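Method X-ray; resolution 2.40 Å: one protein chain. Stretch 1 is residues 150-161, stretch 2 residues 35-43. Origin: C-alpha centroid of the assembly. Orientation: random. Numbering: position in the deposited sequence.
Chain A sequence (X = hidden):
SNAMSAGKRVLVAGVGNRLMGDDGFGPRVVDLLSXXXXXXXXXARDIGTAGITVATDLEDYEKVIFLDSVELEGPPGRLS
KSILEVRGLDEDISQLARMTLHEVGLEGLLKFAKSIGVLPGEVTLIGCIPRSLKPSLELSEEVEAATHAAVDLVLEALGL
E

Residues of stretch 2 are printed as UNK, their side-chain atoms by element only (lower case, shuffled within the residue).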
# COMPACT_ATOMS: atom_id res chain seq x y z
N ALA A 150 -22.10 27.09 -36.98
CA ALA A 150 -21.85 26.03 -36.02
C ALA A 150 -22.34 24.70 -36.57
O ALA A 150 -21.70 23.67 -36.37
CB ALA A 150 -22.53 26.36 -34.68
N VAL A 151 -23.46 24.72 -37.30
CA VAL A 151 -23.98 23.50 -37.90
C VAL A 151 -22.91 22.88 -38.80
O VAL A 151 -22.63 21.68 -38.73
CB VAL A 151 -25.28 23.79 -38.67
CG1 VAL A 151 -25.62 22.68 -39.69
CG2 VAL A 151 -26.42 23.95 -37.69
N ASP A 152 -22.27 23.70 -39.64
CA ASP A 152 -21.19 23.20 -40.47
C ASP A 152 -20.05 22.62 -39.65
O ASP A 152 -19.50 21.57 -40.00
CB ASP A 152 -20.66 24.31 -41.38
CG ASP A 152 -21.68 24.73 -42.43
OD1 ASP A 152 -22.63 23.95 -42.70
OD2 ASP A 152 -21.51 25.84 -42.99
N LEU A 153 -19.68 23.30 -38.54
CA LEU A 153 -18.59 22.77 -37.72
C LEU A 153 -18.97 21.42 -37.14
O LEU A 153 -18.15 20.49 -37.11
CB LEU A 153 -18.25 23.73 -36.58
CG LEU A 153 -17.39 24.92 -36.91
CD1 LEU A 153 -17.09 25.72 -35.62
CD2 LEU A 153 -16.12 24.47 -37.59
N VAL A 154 -20.21 21.29 -36.69
CA VAL A 154 -20.72 20.01 -36.21
C VAL A 154 -20.66 18.95 -37.30
O VAL A 154 -20.20 17.82 -37.07
CB VAL A 154 -22.15 20.19 -35.69
CG1 VAL A 154 -22.79 18.83 -35.44
CG2 VAL A 154 -22.13 21.02 -34.44
N LEU A 155 -21.14 19.28 -38.50
CA LEU A 155 -21.16 18.27 -39.55
C LEU A 155 -19.74 17.88 -39.95
O LEU A 155 -19.48 16.71 -40.22
CB LEU A 155 -21.97 18.75 -40.75
CG LEU A 155 -23.49 18.91 -40.58
CD1 LEU A 155 -24.17 19.42 -41.87
CD2 LEU A 155 -24.14 17.60 -40.15
N GLU A 156 -18.80 18.84 -39.96
CA GLU A 156 -17.44 18.49 -40.35
C GLU A 156 -16.79 17.62 -39.30
O GLU A 156 -16.11 16.64 -39.64
CB GLU A 156 -16.59 19.73 -40.56
CG GLU A 156 -17.01 20.58 -41.72
CD GLU A 156 -16.37 21.95 -41.65
OE1 GLU A 156 -16.58 22.75 -42.59
OE2 GLU A 156 -15.66 22.21 -40.64
N ALA A 157 -16.98 17.96 -38.03
CA ALA A 157 -16.44 17.17 -36.94
C ALA A 157 -16.88 15.72 -37.03
O ALA A 157 -16.12 14.82 -36.65
CB ALA A 157 -16.89 17.75 -35.60
N LEU A 158 -18.08 15.47 -37.53
CA LEU A 158 -18.66 14.14 -37.61
C LEU A 158 -18.46 13.48 -38.97
O LEU A 158 -18.88 12.33 -39.15
CB LEU A 158 -20.15 14.20 -37.28
CG LEU A 158 -20.47 14.67 -35.86
CD1 LEU A 158 -21.98 14.80 -35.61
CD2 LEU A 158 -19.84 13.69 -34.88
N GLY A 159 -17.86 14.17 -39.93
CA GLY A 159 -17.70 13.58 -41.25
C GLY A 159 -18.95 13.58 -42.11
O GLY A 159 -18.99 12.88 -43.12
N LEU A 160 -19.95 14.38 -41.76
CA LEU A 160 -21.23 14.41 -42.45
C LEU A 160 -21.38 15.58 -43.41
O LEU A 160 -22.46 15.74 -44.01
CB LEU A 160 -22.36 14.45 -41.41
CG LEU A 160 -22.41 13.23 -40.49
CD1 LEU A 160 -23.46 13.44 -39.44
CD2 LEU A 160 -22.66 11.94 -41.29
N GLU A 161 -20.35 16.41 -43.57
CA GLU A 161 -20.44 17.59 -44.43
C GLU A 161 -20.39 17.18 -45.89
O GLU A 161 -21.30 16.52 -46.39
CB GLU A 161 -19.33 18.60 -44.11
CG GLU A 161 -17.98 18.30 -44.74
CD GLU A 161 -17.19 17.23 -43.99
OE1 GLU A 161 -17.78 16.43 -43.23
OE2 GLU A 161 -15.95 17.21 -44.16
N UNK A 35 -33.73 19.27 -37.42
CA UNK A 35 -34.56 19.32 -38.61
C UNK A 35 -33.83 18.82 -39.85
O UNK A 35 -34.44 18.74 -40.92
o UNK A 35 -34.14 21.59 -39.47
c UNK A 35 -35.09 20.75 -38.84
N UNK A 36 -32.55 18.48 -39.75
CA UNK A 36 -31.88 17.86 -40.87
C UNK A 36 -32.01 16.37 -40.69
O UNK A 36 -32.59 15.91 -39.70
c UNK A 36 -27.92 20.39 -42.60
c UNK A 36 -30.26 19.77 -40.90
se UNK A 36 -28.40 20.27 -40.70
c UNK A 36 -30.43 18.27 -40.95
N UNK A 37 -31.49 15.60 -41.61
CA UNK A 37 -31.71 14.16 -41.57
C UNK A 37 -30.39 13.53 -41.18
O UNK A 37 -29.57 13.19 -42.04
c UNK A 37 -32.24 13.63 -42.91
o UNK A 37 -33.33 14.43 -43.37
N UNK A 38 -30.18 13.43 -39.97
CA UNK A 38 -28.97 12.94 -39.35
C UNK A 38 -29.07 11.44 -39.07
O UNK A 38 -30.16 10.93 -38.78
c UNK A 38 -28.71 13.67 -38.05
c UNK A 38 -28.28 15.13 -38.21
c UNK A 38 -27.09 15.25 -39.14
c UNK A 38 -27.96 15.73 -36.85
N UNK A 39 -27.95 10.73 -39.16
CA UNK A 39 -27.95 9.30 -38.82
C UNK A 39 -28.51 9.07 -37.42
O UNK A 39 -28.35 9.91 -36.52
c UNK A 39 -26.60 11.26 -39.44
c UNK A 39 -26.48 8.91 -38.90
c UNK A 39 -25.80 10.03 -39.65
N UNK A 40 -29.16 7.92 -37.24
CA UNK A 40 -29.78 7.58 -35.96
C UNK A 40 -28.78 7.62 -34.81
O UNK A 40 -29.17 7.88 -33.67
o UNK A 40 -32.15 5.20 -37.30
c UNK A 40 -31.80 6.19 -36.63
o UNK A 40 -32.53 7.19 -36.44
c UNK A 40 -30.41 6.18 -36.02
N UNK A 41 -27.49 7.37 -35.09
CA UNK A 41 -26.55 7.26 -33.99
C UNK A 41 -26.18 8.63 -33.39
O UNK A 41 -25.61 8.69 -32.30
c UNK A 41 -23.52 8.19 -34.96
c UNK A 41 -22.72 8.90 -35.83
o UNK A 41 -21.94 9.29 -38.01
c UNK A 41 -24.41 7.21 -35.41
c UNK A 41 -23.60 7.60 -37.65
c UNK A 41 -24.44 6.93 -36.76
c UNK A 41 -25.30 6.48 -34.44
c UNK A 41 -22.76 8.59 -37.17
N UNK A 42 -26.51 9.72 -34.07
CA UNK A 42 -26.31 11.06 -33.54
C UNK A 42 -27.51 11.44 -32.68
O UNK A 42 -28.66 11.35 -33.13
c UNK A 42 -26.12 12.07 -34.68
c UNK A 42 -25.98 13.49 -34.11
c UNK A 42 -24.90 11.69 -35.48
N UNK A 43 -27.26 11.86 -31.44
CA UNK A 43 -28.29 12.48 -30.60
C UNK A 43 -28.00 13.97 -30.51
O UNK A 43 -27.03 14.37 -29.87
o UNK A 43 -29.24 10.14 -27.97
c UNK A 43 -28.32 11.89 -29.19
c UNK A 43 -29.07 10.61 -29.11
o UNK A 43 -29.47 10.06 -30.17
O HOH W 1 -20.06 10.61 -37.31

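Position 35 carries one carbon and then one oxygen. It does not reach stretch 1. This is Ser35, whose small hydroxyl is satisfied by a hydrogen bond elsewhere in the structure.

Position 36 has an unbranched chain of two carbons, a selenium and a final carbon; the selenium lies against Val151 and the last carbon against Leu155. Selenium in that place identifies selenomethionine, Met36. CA-to-CB points toward stretch 1, and the long chain brings SE to 3.8 Å from CG1 of Val151 and CE to 3.9 Å from CD1 of Leu155, so that one side chain spans two residues a helical turn apart.

Position 37 again shows one carbon followed by one oxygen and touches nothing on stretch 1. It is Ser37, an exposed residue for which a small polar group is well suited.

At position 38 four carbons fork at the second, and one tip touches both Leu155 and Leu160. Although CA-to-CB points sideways, the end of the side chain comes nearer stretch 1. The residue is Leu38: its CD2 lies 3.9 Å from CD2 of Leu155 and 4.1 Å from CD1 of Leu160, a single methyl serving two leucines.

Position 39 has three carbons closing a ring onto its own backbone nitrogen, packed against Leu160; this can only be Pro39. Its CD is 3.8 Å from CD1 of Leu160. Pro39 opens a type I turn, closed by the hydrogen bond from N of position 42 to O of Pro39, 3.1 Å; its ring restricts phi, here -54°.

Position 40 bears two carbons, the second carrying two oxygens. The carboxylate is exposed and out of reach of stretch 1, as befits a charged residue within a turn: Asp40.

Position 41 has one carbon leading to a six-carbon ring bearing an oxygen, which approaches Leu160. This is Tyr41, long enough for its OH to come 4.3 Å from CD2 of Leu160 and 2.4 Å from the oxygen of a water, which donates a hydrogen bond to O of Leu158 at 2.8 Å.

Position 42 shows one carbon carrying two more, one facing Leu158. This is Val42, buried and beta-branched, a shape that suits a strand; its CG2 is 4.3 Å from CD1 of Leu158.

Position 43 has two carbons, the second with two oxygens, and makes no contact with stretch 1. It is Asp43, whose carboxylate finds a partner for OD1 elsewhere in the structure.

The contact is essentially apolar, burying 319 Å², both sides summed, without a direct hydrogen bond across it. Val151 and Leu155 from the helix, with Leu158 after them, present side chains; Gly159 leaves helical phi/psi with positive phi in a Schellman motif, and Leu160 follows to meet Leu38 and Pro39. The water bridge adds a polar link at Tyr41.

Stretch 2 35-43: SMSLPDYVD
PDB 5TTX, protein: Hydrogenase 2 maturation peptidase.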